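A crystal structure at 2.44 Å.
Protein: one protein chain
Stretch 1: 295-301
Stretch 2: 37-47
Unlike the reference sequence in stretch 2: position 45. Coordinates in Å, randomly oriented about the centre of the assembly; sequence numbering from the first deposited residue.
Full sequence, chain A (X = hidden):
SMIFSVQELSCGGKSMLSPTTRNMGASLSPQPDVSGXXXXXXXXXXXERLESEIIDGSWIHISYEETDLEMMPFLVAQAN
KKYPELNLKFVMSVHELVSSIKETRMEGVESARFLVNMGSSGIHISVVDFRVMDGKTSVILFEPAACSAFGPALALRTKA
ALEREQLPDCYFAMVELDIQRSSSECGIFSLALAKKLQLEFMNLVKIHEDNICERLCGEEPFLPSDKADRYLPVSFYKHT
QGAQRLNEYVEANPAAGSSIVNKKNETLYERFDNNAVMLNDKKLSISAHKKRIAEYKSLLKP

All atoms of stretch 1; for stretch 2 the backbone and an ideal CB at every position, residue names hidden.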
ATOM      1  N   GLU A 295      -1.067  11.910   8.532  1.00 38.19           N
ATOM      2  CA  GLU A 295      -1.097  12.355   7.145  1.00 34.53           C
ATOM      3  C   GLU A 295      -1.935  13.621   6.974  1.00 36.28           C
ATOM      4  O   GLU A 295      -1.526  14.554   6.283  1.00 36.99           O
ATOM      5  CB  GLU A 295      -1.639  11.238   6.255  1.00 32.35           C
ATOM      6  CG  GLU A 295      -0.663  10.088   6.038  1.00 34.81           C
ATOM      7  CD  GLU A 295       0.367  10.384   4.961  1.00 36.30           C
ATOM      8  OE1 GLU A 295       0.565  11.571   4.624  1.00 40.39           O
ATOM      9  OE2 GLU A 295       0.976   9.424   4.446  1.00 33.16           O
ATOM     10  N   TYR A 296      -3.104  13.651   7.606  1.00 33.49           N
ATOM     11  CA  TYR A 296      -3.982  14.817   7.530  1.00 35.41           C
ATOM     12  C   TYR A 296      -3.350  16.031   8.206  1.00 37.56           C
ATOM     13  O   TYR A 296      -3.380  17.137   7.666  1.00 39.66           O
ATOM     14  CB  TYR A 296      -5.340  14.525   8.175  1.00 38.95           C
ATOM     15  CG  TYR A 296      -6.246  13.601   7.386  1.00 32.19           C
ATOM     16  CD1 TYR A 296      -5.768  12.855   6.316  1.00 32.35           C
ATOM     17  CD2 TYR A 296      -7.590  13.484   7.711  1.00 34.69           C
ATOM     18  CE1 TYR A 296      -6.602  12.015   5.600  1.00 31.95           C
ATOM     19  CE2 TYR A 296      -8.431  12.649   7.000  1.00 32.64           C
ATOM     20  CZ  TYR A 296      -7.933  11.918   5.948  1.00 29.31           C
ATOM     21  OH  TYR A 296      -8.773  11.088   5.244  1.00 28.76           O
ATOM     22  N   LYS A 297      -2.787  15.819   9.392  1.00 34.87           N
ATOM     23  CA  LYS A 297      -2.187  16.907  10.157  1.00 37.82           C
ATOM     24  C   LYS A 297      -1.035  17.556   9.398  1.00 39.38           C
ATOM     25  O   LYS A 297      -0.801  18.758   9.524  1.00 44.68           O
ATOM     26  CB  LYS A 297      -1.695  16.403  11.515  1.00 38.79           C
ATOM     27  CG  LYS A 297      -2.791  16.239  12.558  1.00 38.92           C
ATOM     28  CD  LYS A 297      -2.208  15.852  13.907  1.00 40.51           C
ATOM     29  CE  LYS A 297      -3.281  15.734  14.975  1.00 41.22           C
ATOM     30  NZ  LYS A 297      -2.694  15.411  16.304  1.00 43.24           N
ATOM     31  N   SER A 298      -0.319  16.760   8.610  1.00 45.84           N
ATOM     32  CA  SER A 298       0.813  17.269   7.841  1.00 44.38           C
ATOM     33  C   SER A 298       0.363  18.293   6.803  1.00 44.44           C
ATOM     34  O   SER A 298       1.100  19.224   6.481  1.00 46.57           O
ATOM     35  CB  SER A 298       1.555  16.121   7.151  1.00 40.43           C
ATOM     36  OG  SER A 298       2.093  15.216   8.099  1.00 51.08           O
ATOM     37  N   LEU A 299      -0.847  18.118   6.280  1.00 46.89           N
ATOM     38  CA  LEU A 299      -1.396  19.054   5.303  1.00 51.75           C
ATOM     39  C   LEU A 299      -1.692  20.404   5.951  1.00 57.29           C
ATOM     40  O   LEU A 299      -1.667  21.440   5.287  1.00 59.47           O
ATOM     41  CB  LEU A 299      -2.667  18.488   4.667  1.00 46.29           C
ATOM     42  CG  LEU A 299      -2.500  17.230   3.813  1.00 42.18           C
ATOM     43  CD1 LEU A 299      -3.861  16.679   3.413  1.00 41.72           C
ATOM     44  CD2 LEU A 299      -1.658  17.513   2.577  1.00 41.36           C
ATOM     45  N   LEU A 300      -1.970  20.383   7.250  1.00 49.83           N
ATOM     46  CA  LEU A 300      -2.265  21.603   7.992  1.00 53.01           C
ATOM     47  C   LEU A 300      -0.990  22.353   8.370  1.00 57.09           C
ATOM     48  O   LEU A 300      -1.002  23.577   8.495  1.00 61.78           O
ATOM     49  CB  LEU A 300      -3.070  21.281   9.252  1.00 47.33           C
ATOM     50  CG  LEU A 300      -4.414  20.591   9.012  1.00 44.15           C
ATOM     51  CD1 LEU A 300      -5.062  20.194  10.330  1.00 43.24           C
ATOM     52  CD2 LEU A 300      -5.344  21.487   8.209  1.00 44.36           C
ATOM     53  N   LYS A 301       0.104  21.621   8.552  1.00 76.52           N
ATOM     54  CA  LYS A 301       1.374  22.231   8.931  1.00 77.72           C
ATOM     55  C   LYS A 301       1.911  23.120   7.809  1.00 79.87           C
ATOM     56  O   LYS A 301       1.969  22.692   6.656  1.00 78.36           O
ATOM     57  CB  LYS A 301       2.401  21.155   9.286  1.00 77.08           C
ATOM     58  CG  LYS A 301       2.062  20.373  10.543  1.00 78.65           C
ATOM     59  CD  LYS A 301       3.020  19.215  10.766  1.00 79.23           C
ATOM     60  CE  LYS A 301       2.592  18.375  11.961  1.00 77.43           C
ATOM     61  NZ  LYS A 301       3.517  17.236  12.211  1.00 76.08           N
ATOM     62  N   UNK A  37      -7.361  23.756  -3.676  1.00 73.86           N
ATOM     63  CA  UNK A  37      -8.531  24.273  -2.979  1.00 64.92           C
ATOM     64  C   UNK A  37      -8.748  23.518  -1.668  1.00 61.58           C
ATOM     65  O   UNK A  37      -9.885  23.238  -1.285  1.00 68.08           O
ATOM     66  CB  UNK A  37      -9.773  24.170  -3.867  1.00 64.92           C
ATOM     67  N   UNK A  38      -7.657  23.189  -0.981  1.00 49.57           N
ATOM     68  CA  UNK A  38      -7.752  22.478   0.290  1.00 55.87           C
ATOM     69  C   UNK A  38      -8.496  23.320   1.316  1.00 54.25           C
ATOM     70  O   UNK A  38      -8.021  24.380   1.723  1.00 59.46           O
ATOM     71  CB  UNK A  38      -6.360  22.114   0.810  1.00 55.87           C
ATOM     72  N   UNK A  39      -9.666  22.843   1.732  1.00 39.04           N
ATOM     73  CA  UNK A  39     -10.437  23.520   2.767  1.00 51.08           C
ATOM     74  C   UNK A  39      -9.875  23.169   4.142  1.00 55.12           C
ATOM     75  O   UNK A  39     -10.253  22.163   4.744  1.00 42.79           O
ATOM     76  CB  UNK A  39     -11.917  23.142   2.676  1.00 51.08           C
ATOM     77  N   UNK A  40      -8.966  24.010   4.625  1.00 55.71           N
ATOM     78  CA  UNK A  40      -8.244  23.748   5.865  1.00 54.43           C
ATOM     79  C   UNK A  40      -9.180  23.712   7.069  1.00 58.65           C
ATOM     80  O   UNK A  40      -8.997  22.905   7.982  1.00 54.69           O
ATOM     81  CB  UNK A  40      -7.162  24.809   6.078  1.00 54.43           C
ATOM     82  N   UNK A  41     -10.174  24.595   7.067  1.00 64.19           N
ATOM     83  CA  UNK A  41     -11.158  24.640   8.141  1.00 65.09           C
ATOM     84  C   UNK A  41     -11.855  23.293   8.289  1.00 67.59           C
ATOM     85  O   UNK A  41     -11.942  22.745   9.388  1.00 62.97           O
ATOM     86  CB  UNK A  41     -12.185  25.743   7.881  1.00 65.09           C
ATOM     87  N   UNK A  42     -12.339  22.763   7.171  1.00 62.53           N
ATOM     88  CA  UNK A  42     -13.053  21.493   7.167  1.00 39.75           C
ATOM     89  C   UNK A  42     -12.142  20.339   7.577  1.00 46.13           C
ATOM     90  O   UNK A  42     -12.557  19.447   8.318  1.00 42.39           O
ATOM     91  CB  UNK A  42     -13.648  21.226   5.783  1.00 39.75           C
ATOM     92  N   UNK A  43     -10.904  20.355   7.094  1.00 36.51           N
ATOM     93  CA  UNK A  43      -9.956  19.291   7.407  1.00 34.19           C
ATOM     94  C   UNK A  43      -9.628  19.271   8.894  1.00 36.51           C
ATOM     95  O   UNK A  43      -9.452  18.208   9.484  1.00 46.21           O
ATOM     96  CB  UNK A  43      -8.675  19.459   6.588  1.00 34.19           C
ATOM     97  N   UNK A  44      -9.543  20.453   9.497  1.00 39.07           N
ATOM     98  CA  UNK A  44      -9.214  20.557  10.914  1.00 41.54           C
ATOM     99  C   UNK A  44     -10.309  19.915  11.758  1.00 41.05           C
ATOM    100  O   UNK A  44     -10.025  19.189  12.713  1.00 40.27           O
ATOM    101  CB  UNK A  44      -9.018  22.020  11.317  1.00 41.54           C
ATOM    102  N   UNK A  45     -11.560  20.188  11.401  1.00 35.88           N
ATOM    103  CA  UNK A  45     -12.698  19.572  12.074  1.00 36.86           C
ATOM    104  C   UNK A  45     -12.649  18.054  11.917  1.00 34.90           C
ATOM    105  O   UNK A  45     -12.946  17.313  12.854  1.00 38.66           O
ATOM    106  CB  UNK A  45     -14.013  20.124  11.521  1.00 36.86           C
ATOM    107  N   UNK A  46     -12.263  17.601  10.727  1.00 33.52           N
ATOM    108  CA  UNK A  46     -12.175  16.173  10.434  1.00 35.55           C
ATOM    109  C   UNK A  46     -11.156  15.484  11.340  1.00 30.23           C
ATOM    110  O   UNK A  46     -11.439  14.430  11.912  1.00 30.79           O
ATOM    111  CB  UNK A  46     -11.805  15.955   8.966  1.00 35.55           C
ATOM    112  N   UNK A  47      -9.975  16.081  11.467  1.00 31.68           N
ATOM    113  CA  UNK A  47      -8.911  15.507  12.287  1.00 37.19           C
ATOM    114  C   UNK A  47      -9.393  15.258  13.714  1.00 34.24           C
ATOM    115  O   UNK A  47      -9.095  14.219  14.304  1.00 30.87           O
ATOM    116  CB  UNK A  47      -7.690  16.429  12.297  1.00 37.19           C
TER

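Stretch 1 belongs to a helix that begins earlier in the chain; its Tyr296, Leu299 and Leu300 offer an almost wholly apolar surface. Helix 40-47 runs roughly antiparallel to it, at 146°, with the axes 10.0 Å apart.

Position 37 has open space around its CB. Many residues would suit it. It is Glu37, which makes no contact here.

Position 38 precedes the helix and points its CB toward stretch 1, but across a gap. A long apolar side chain could cross it; a short one could not. It is Leu38, and its CD2 comes 4.0 Å from CB of Leu299.

Position 39 comes right before the helix, out of reach of stretch 1. Ser, Thr, Asp or Asn are common at such an N-cap. It is Asn39.

Position 40 points sideways, its CB 4.3 Å from CD2 of Leu300. Small or polar residues would fit. It is Thr40. Its backbone O lies 3.9 Å from the same CD2 of Leu300.

Position 41 points away, so a polar residue is reasonable. It is Glu41. Position 42 is out of reach and little constrained from this side. It is Ala42.

Position 43 points toward stretch 1, its CB 4.2 Å from CD2 of Leu300. Leu, Ile or Met would suit the apolar surroundings. It is Leu43. Its CD2 lies 3.7 Å from CD2 of Leu300 and 3.9 Å from CB of Leu299. Its CD1 is 3.7 Å from CD2 of Tyr296.

Position 44 points sideways, its CB 4.5 Å from CD1 of Leu300. Ala, Ser, Thr or Val are plausible. It is Thr44. Its OG1 donates a hydrogen bond to O of Thr40, 2.7 Å away. The same OG1 packs 3.7 Å from CD2 of Leu300.

Position 45 is out of reach and tolerant. It is Arg45, where the reference has Cys.

Position 46 points toward stretch 1, its CB 5.0 Å from CD2 of Tyr296. A branched or longer apolar residue could reach the ring. It is Ile46, whose CG2 meets the ring edge, 3.9 Å from CE2 of Tyr296.

Position 47 points between Tyr296, Lys297 and Leu300. Val, Ile or Leu would suit. It is Val47. Its CG2 lies 3.8 Å from CB of Tyr296, and its CG1 is 3.7 Å from CE of Lys297, against the aliphatic chain. With 40, 43 and 44, it forms the hole that holds Leu300. No hydrogen bond joins the stretches; the contact rests on packing.

Stretch 2, residues 37-47: ELNTEALTRIV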
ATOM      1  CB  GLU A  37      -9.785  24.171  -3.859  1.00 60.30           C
ATOM      2  CG  GLU A  37      -9.523  24.122  -5.359  1.00 61.80           C
ATOM      3  CD  GLU A  37      -9.063  22.754  -5.827  1.00 87.29           C
ATOM      4  OE1 GLU A  37      -8.127  22.201  -5.214  1.00 84.19           O
ATOM      5  OE2 GLU A  37      -9.645  22.231  -6.801  1.00 90.90           O
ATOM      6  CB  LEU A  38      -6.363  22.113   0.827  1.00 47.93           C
ATOM      7  CG  LEU A  38      -6.356  21.503   2.237  1.00 51.56           C
ATOM      8  CD1 LEU A  38      -7.211  20.244   2.294  1.00 51.86           C
ATOM      9  CD2 LEU A  38      -4.938  21.202   2.709  1.00 40.64           C
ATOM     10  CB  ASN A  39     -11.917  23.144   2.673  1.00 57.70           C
ATOM     11  CG  ASN A  39     -12.791  23.976   3.593  1.00 60.04           C
ATOM     12  OD1 ASN A  39     -12.311  24.882   4.278  1.00 69.64           O
ATOM     13  ND2 ASN A  39     -14.086  23.682   3.605  1.00 45.37           N
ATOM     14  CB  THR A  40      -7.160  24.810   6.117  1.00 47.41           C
ATOM     15  OG1 THR A  40      -7.778  26.082   6.347  1.00 71.39           O
ATOM     16  CG2 THR A  40      -6.219  24.911   4.924  1.00 48.44           C
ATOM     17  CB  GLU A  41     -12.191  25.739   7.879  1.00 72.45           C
ATOM     18  CG  GLU A  41     -11.627  27.150   7.934  1.00 88.15           C
ATOM     19  CD  GLU A  41     -12.701  28.213   7.793  1.00 94.87           C
ATOM     20  OE1 GLU A  41     -13.809  27.885   7.320  1.00 93.01           O
ATOM     21  OE2 GLU A  41     -12.436  29.377   8.162  1.00 89.93           O
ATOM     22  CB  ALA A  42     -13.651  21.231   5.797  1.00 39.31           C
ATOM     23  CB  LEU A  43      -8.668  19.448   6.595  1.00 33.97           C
ATOM     24  CG  LEU A  43      -7.571  18.421   6.898  1.00 32.54           C
ATOM     25  CD1 LEU A  43      -8.072  17.001   6.672  1.00 31.71           C
ATOM     26  CD2 LEU A  43      -6.332  18.691   6.058  1.00 50.93           C
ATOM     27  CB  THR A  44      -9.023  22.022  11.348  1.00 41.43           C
ATOM     28  OG1 THR A  44      -8.076  22.661  10.482  1.00 64.04           O
ATOM     29  CG2 THR A  44      -8.523  22.096  12.783  1.00 41.07           C
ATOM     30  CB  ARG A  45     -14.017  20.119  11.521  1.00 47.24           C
ATOM     31  CG  ARG A  45     -14.213  21.612  11.751  1.00 62.26           C
ATOM     32  CD  ARG A  45     -15.642  22.055  11.451  1.00 69.80           C
ATOM     33  NE  ARG A  45     -15.939  22.093  10.019  1.00 93.01           N
ATOM     34  CZ  ARG A  45     -15.846  23.177   9.252  1.00114.31           C
ATOM     35  NH1 ARG A  45     -15.456  24.340   9.760  1.00108.79           N
ATOM     36  NH2 ARG A  45     -16.146  23.099   7.963  1.00116.80           N
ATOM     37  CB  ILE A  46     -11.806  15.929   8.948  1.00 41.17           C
ATOM     38  CG1 ILE A  46     -13.006  16.249   8.055  1.00 33.44           C
ATOM     39  CG2 ILE A  46     -11.362  14.482   8.713  1.00 33.61           C
ATOM     40  CD1 ILE A  46     -12.676  16.337   6.578  1.00 45.88           C
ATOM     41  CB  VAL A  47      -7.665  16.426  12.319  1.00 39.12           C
ATOM     42  CG1 VAL A  47      -6.664  15.967  13.383  1.00 52.63           C
ATOM     43  CG2 VAL A  47      -6.999  16.462  10.953  1.00 47.60           C
TER
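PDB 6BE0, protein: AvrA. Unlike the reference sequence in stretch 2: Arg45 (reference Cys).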